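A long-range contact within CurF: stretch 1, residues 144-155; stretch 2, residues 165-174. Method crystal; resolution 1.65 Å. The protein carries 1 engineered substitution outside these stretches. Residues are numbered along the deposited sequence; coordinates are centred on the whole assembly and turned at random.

Stretch 1, residues 144-155: EKLGSELAQEMI
Stretch 2, residues 165-174: ELAERGIPFP

The most unusual feature of this contact is a two-pronged salt bridge with one very short arm: Arg-169 NH2 donates to Glu-153 OE1 at 2.4 Å and Arg-169 NH1 to Glu-153 OE2 at 3.1 Å, both with N-H...acceptor angles of 161°. OE1 lies at the guanidinium edge, near its plane. The CA-to-CB bond of Glu-153 points toward stretch 2, with chi1 t, chi2 t, chi3 -64°; Arg-169 has chi1 -147°, chi2 p, chi3 t, chi4 -106°. Glu-153 is buried, and Arg-169 meets its charge.

The nearest CA atoms across the stretches, those of Leu-146 and Ile-171, are 5.8 Å apart. In stretch 1, Gly-147 (phi/psi 97/149) separates helix 144-146 from helix 148-155 and is the latter's N-cap; Gly-147 O accepts from Ala-151 N at 3.0 Å. In stretch 2, the helix entering at Glu-165 is followed by a Schellman motif at Gly-170 (87/26), with Gly-170 N to Ala-167 O at 2.9 Å and Ile-171 N to Leu-166 O at 3.1 Å. At both glycines a CB would jam against the preceding carbonyl O. Ile-171 (-52/136), Pro-172 (-86/45) and Phe-173 (-138/157) follow.

The rest of the contact is largely apolar, suiting its buried leucines, Met-154, Ile-171 and Phe-173. Leu-150 (chi1 -107°, chi2 t) has the largest covered area, 84 of 476 Å²: its CD1 lies 3.8 Å from Ile-171 CB, its CD2 4.0 Å from Leu-166 CD2 and 3.7 Å from Arg-169 CG. Met-154 (m, t, p) brings SD to 4.1 Å from Leu-166 CD2 (Leu-166 m, t). Leu-146 (m, t) places CD2 3.7 Å from both Ile-171 CD1 (Ile-171 t, t) and Phe-173 CE2, at the ring edge (Phe-173 chi1 m, chi2 -72°).

Pro-172, C-gamma endo, sets ring carbons against carbonyls: CG is 3.2 Å from Lys-145 O, CD 3.5 Å from Leu-146 O. Lys-145 O also approaches Phe-173 CE2 obliquely, at 3.3 Å.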

# COMPACT_ATOMS: atom_id res chain seq x y z
N GLU A 144 3.64 -6.64 2.23
CA GLU A 144 4.47 -5.44 2.25
C GLU A 144 4.91 -5.05 0.84
O GLU A 144 4.84 -3.88 0.48
CB GLU A 144 5.68 -5.61 3.18
CG GLU A 144 6.71 -4.46 3.12
CD GLU A 144 6.28 -3.20 3.87
OE1 GLU A 144 5.17 -3.18 4.46
OE2 GLU A 144 7.07 -2.22 3.87
N LYS A 145 5.29 -6.03 0.04
CA LYS A 145 5.99 -5.72 -1.20
C LYS A 145 5.18 -5.81 -2.47
O LYS A 145 5.42 -5.02 -3.40
CB LYS A 145 7.26 -6.54 -1.31
CG LYS A 145 8.11 -6.40 -0.06
CD LYS A 145 9.54 -6.61 -0.39
CE LYS A 145 10.38 -6.48 0.86
NZ LYS A 145 11.80 -6.54 0.46
N LEU A 146 4.22 -6.73 -2.53
CA LEU A 146 3.34 -6.82 -3.72
C LEU A 146 2.01 -6.10 -3.53
O LEU A 146 1.29 -5.86 -4.50
CB LEU A 146 3.06 -8.28 -4.11
CG LEU A 146 4.23 -9.23 -4.30
CD1 LEU A 146 3.73 -10.58 -4.79
CD2 LEU A 146 5.29 -8.65 -5.25
N GLY A 147 1.69 -5.77 -2.28
CA GLY A 147 0.39 -5.20 -1.93
C GLY A 147 -0.56 -6.27 -1.42
O GLY A 147 -0.47 -7.41 -1.85
N SER A 148 -1.47 -5.90 -0.51
CA SER A 148 -2.32 -6.89 0.16
C SER A 148 -3.19 -7.74 -0.79
O SER A 148 -3.42 -8.93 -0.51
CB SER A 148 -3.17 -6.25 1.28
OG SER A 148 -4.02 -5.22 0.78
N GLU A 149 -3.63 -7.17 -1.91
CA GLU A 149 -4.53 -7.90 -2.83
C GLU A 149 -3.89 -8.93 -3.75
O GLU A 149 -4.42 -10.04 -3.87
CB GLU A 149 -5.39 -6.96 -3.64
CG GLU A 149 -6.79 -6.89 -3.13
CD GLU A 149 -6.89 -6.17 -1.80
OE1 GLU A 149 -6.85 -4.91 -1.83
OE2 GLU A 149 -7.05 -6.85 -0.75
N LEU A 150 -2.79 -8.57 -4.40
CA LEU A 150 -2.02 -9.58 -5.11
C LEU A 150 -1.56 -10.63 -4.12
O LEU A 150 -1.63 -11.81 -4.41
CB LEU A 150 -0.78 -9.00 -5.83
CG LEU A 150 -0.80 -8.87 -7.36
CD1 LEU A 150 0.58 -8.48 -7.86
CD2 LEU A 150 -1.31 -10.11 -8.10
N ALA A 151 -1.08 -10.18 -2.96
CA ALA A 151 -0.58 -11.13 -1.98
C ALA A 151 -1.69 -12.14 -1.65
O ALA A 151 -1.45 -13.35 -1.68
CB ALA A 151 -0.10 -10.40 -0.72
N GLN A 152 -2.89 -11.64 -1.36
CA GLN A 152 -4.05 -12.49 -1.02
C GLN A 152 -4.32 -13.53 -2.12
O GLN A 152 -4.44 -14.74 -1.87
CB GLN A 152 -5.28 -11.58 -0.90
CG GLN A 152 -6.45 -12.16 -0.21
CD GLN A 152 -6.46 -11.85 1.27
OE1 GLN A 152 -5.43 -11.58 1.88
NE2 GLN A 152 -7.64 -11.89 1.86
N GLU A 153 -4.40 -13.08 -3.35
CA GLU A 153 -4.79 -14.01 -4.40
C GLU A 153 -3.70 -15.04 -4.69
O GLU A 153 -4.00 -16.23 -4.86
CB GLU A 153 -5.17 -13.28 -5.68
CG GLU A 153 -5.81 -14.22 -6.70
CD GLU A 153 -5.99 -13.58 -8.06
OE1 GLU A 153 -6.76 -12.61 -8.16
OE2 GLU A 153 -5.37 -14.05 -9.04
N MET A 154 -2.45 -14.60 -4.75
CA MET A 154 -1.35 -15.52 -5.01
C MET A 154 -1.23 -16.57 -3.90
O MET A 154 -1.03 -17.74 -4.17
CB MET A 154 -0.02 -14.78 -5.17
CG MET A 154 0.03 -13.89 -6.40
SD MET A 154 1.64 -13.13 -6.60
CE MET A 154 2.61 -14.52 -7.10
N ILE A 155 -1.41 -16.15 -2.65
CA ILE A 155 -1.26 -17.08 -1.52
C ILE A 155 -2.43 -18.07 -1.48
O ILE A 155 -2.24 -19.29 -1.38
CB ILE A 155 -1.11 -16.32 -0.18
CG1 ILE A 155 0.17 -15.49 -0.20
CG2 ILE A 155 -1.07 -17.28 1.01
CD1 ILE A 155 0.34 -14.56 1.01
N GLU A 165 1.31 -10.89 -16.50
CA GLU A 165 0.01 -10.87 -15.81
C GLU A 165 0.12 -10.04 -14.53
O GLU A 165 -0.79 -9.30 -14.19
CB GLU A 165 -0.45 -12.30 -15.51
CG GLU A 165 -0.69 -13.16 -16.76
CD GLU A 165 -1.12 -14.59 -16.43
OE1 GLU A 165 -0.31 -15.36 -15.85
OE2 GLU A 165 -2.26 -14.96 -16.75
N LEU A 166 1.26 -10.15 -13.85
CA LEU A 166 1.48 -9.40 -12.61
C LEU A 166 1.57 -7.89 -12.89
O LEU A 166 1.02 -7.09 -12.16
CB LEU A 166 2.73 -9.88 -11.88
CG LEU A 166 2.74 -11.35 -11.42
CD1 LEU A 166 4.10 -11.67 -10.86
CD2 LEU A 166 1.63 -11.58 -10.39
N ALA A 167 2.26 -7.53 -13.98
CA ALA A 167 2.37 -6.14 -14.42
C ALA A 167 1.00 -5.56 -14.75
O ALA A 167 0.69 -4.43 -14.37
CB ALA A 167 3.28 -6.05 -15.65
N GLU A 168 0.20 -6.34 -15.47
CA GLU A 168 -1.14 -5.90 -15.84
C GLU A 168 -2.01 -5.69 -14.62
O GLU A 168 -2.91 -4.85 -14.63
CB GLU A 168 -1.77 -6.88 -16.84
CG GLU A 168 -0.95 -7.01 -18.12
CD GLU A 168 -1.70 -7.68 -19.25
OE1 GLU A 168 -2.85 -8.13 -19.02
OE2 GLU A 168 -1.15 -7.75 -20.37
N ARG A 169 -1.68 -6.41 -13.56
CA ARG A 169 -2.34 -6.37 -12.27
C ARG A 169 -1.84 -5.22 -11.39
O ARG A 169 -2.38 -4.97 -10.31
CB ARG A 169 -2.02 -7.69 -11.57
CG ARG A 169 -3.07 -8.22 -10.70
CD ARG A 169 -4.20 -8.84 -11.51
NE ARG A 169 -5.24 -9.16 -10.56
CZ ARG A 169 -5.55 -10.38 -10.14
NH1 ARG A 169 -4.95 -11.45 -10.63
NH2 ARG A 169 -6.51 -10.51 -9.24
N GLY A 170 -0.81 -4.52 -11.84
CA GLY A 170 -0.31 -3.35 -11.13
C GLY A 170 0.71 -3.67 -10.05
O GLY A 170 0.87 -2.91 -9.10
N ILE A 171 1.42 -4.78 -10.20
CA ILE A 171 2.49 -5.12 -9.24
C ILE A 171 3.45 -3.91 -9.11
O ILE A 171 3.78 -3.25 -10.10
CB ILE A 171 3.20 -6.42 -9.66
CG1 ILE A 171 4.07 -6.98 -8.52
CG2 ILE A 171 4.02 -6.23 -10.94
CD1 ILE A 171 4.71 -8.34 -8.86
N PRO A 172 3.86 -3.56 -7.88
CA PRO A 172 4.74 -2.41 -7.73
C PRO A 172 6.22 -2.72 -7.89
O PRO A 172 7.02 -2.29 -7.05
CB PRO A 172 4.45 -1.94 -6.31
CG PRO A 172 3.95 -3.16 -5.58
CD PRO A 172 3.48 -4.17 -6.59
N PHE A 173 6.59 -3.49 -8.90
CA PHE A 173 8.00 -3.72 -9.24
C PHE A 173 8.12 -3.66 -10.74
O PHE A 173 7.13 -3.88 -11.43
CB PHE A 173 8.46 -5.10 -8.78
CG PHE A 173 8.67 -5.22 -7.30
CD1 PHE A 173 9.74 -4.60 -6.70
CD2 PHE A 173 7.81 -5.98 -6.53
CE1 PHE A 173 9.97 -4.71 -5.33
CE2 PHE A 173 8.02 -6.11 -5.15
CZ PHE A 173 9.11 -5.48 -4.57
N PRO A 174 9.34 -3.38 -11.26
CA PRO A 174 9.47 -3.40 -12.73
C PRO A 174 9.38 -4.82 -13.28
O PRO A 174 9.87 -5.77 -12.67
CB PRO A 174 10.86 -2.83 -13.00
CG PRO A 174 11.52 -2.66 -11.69
CD PRO A 174 10.59 -3.01 -10.57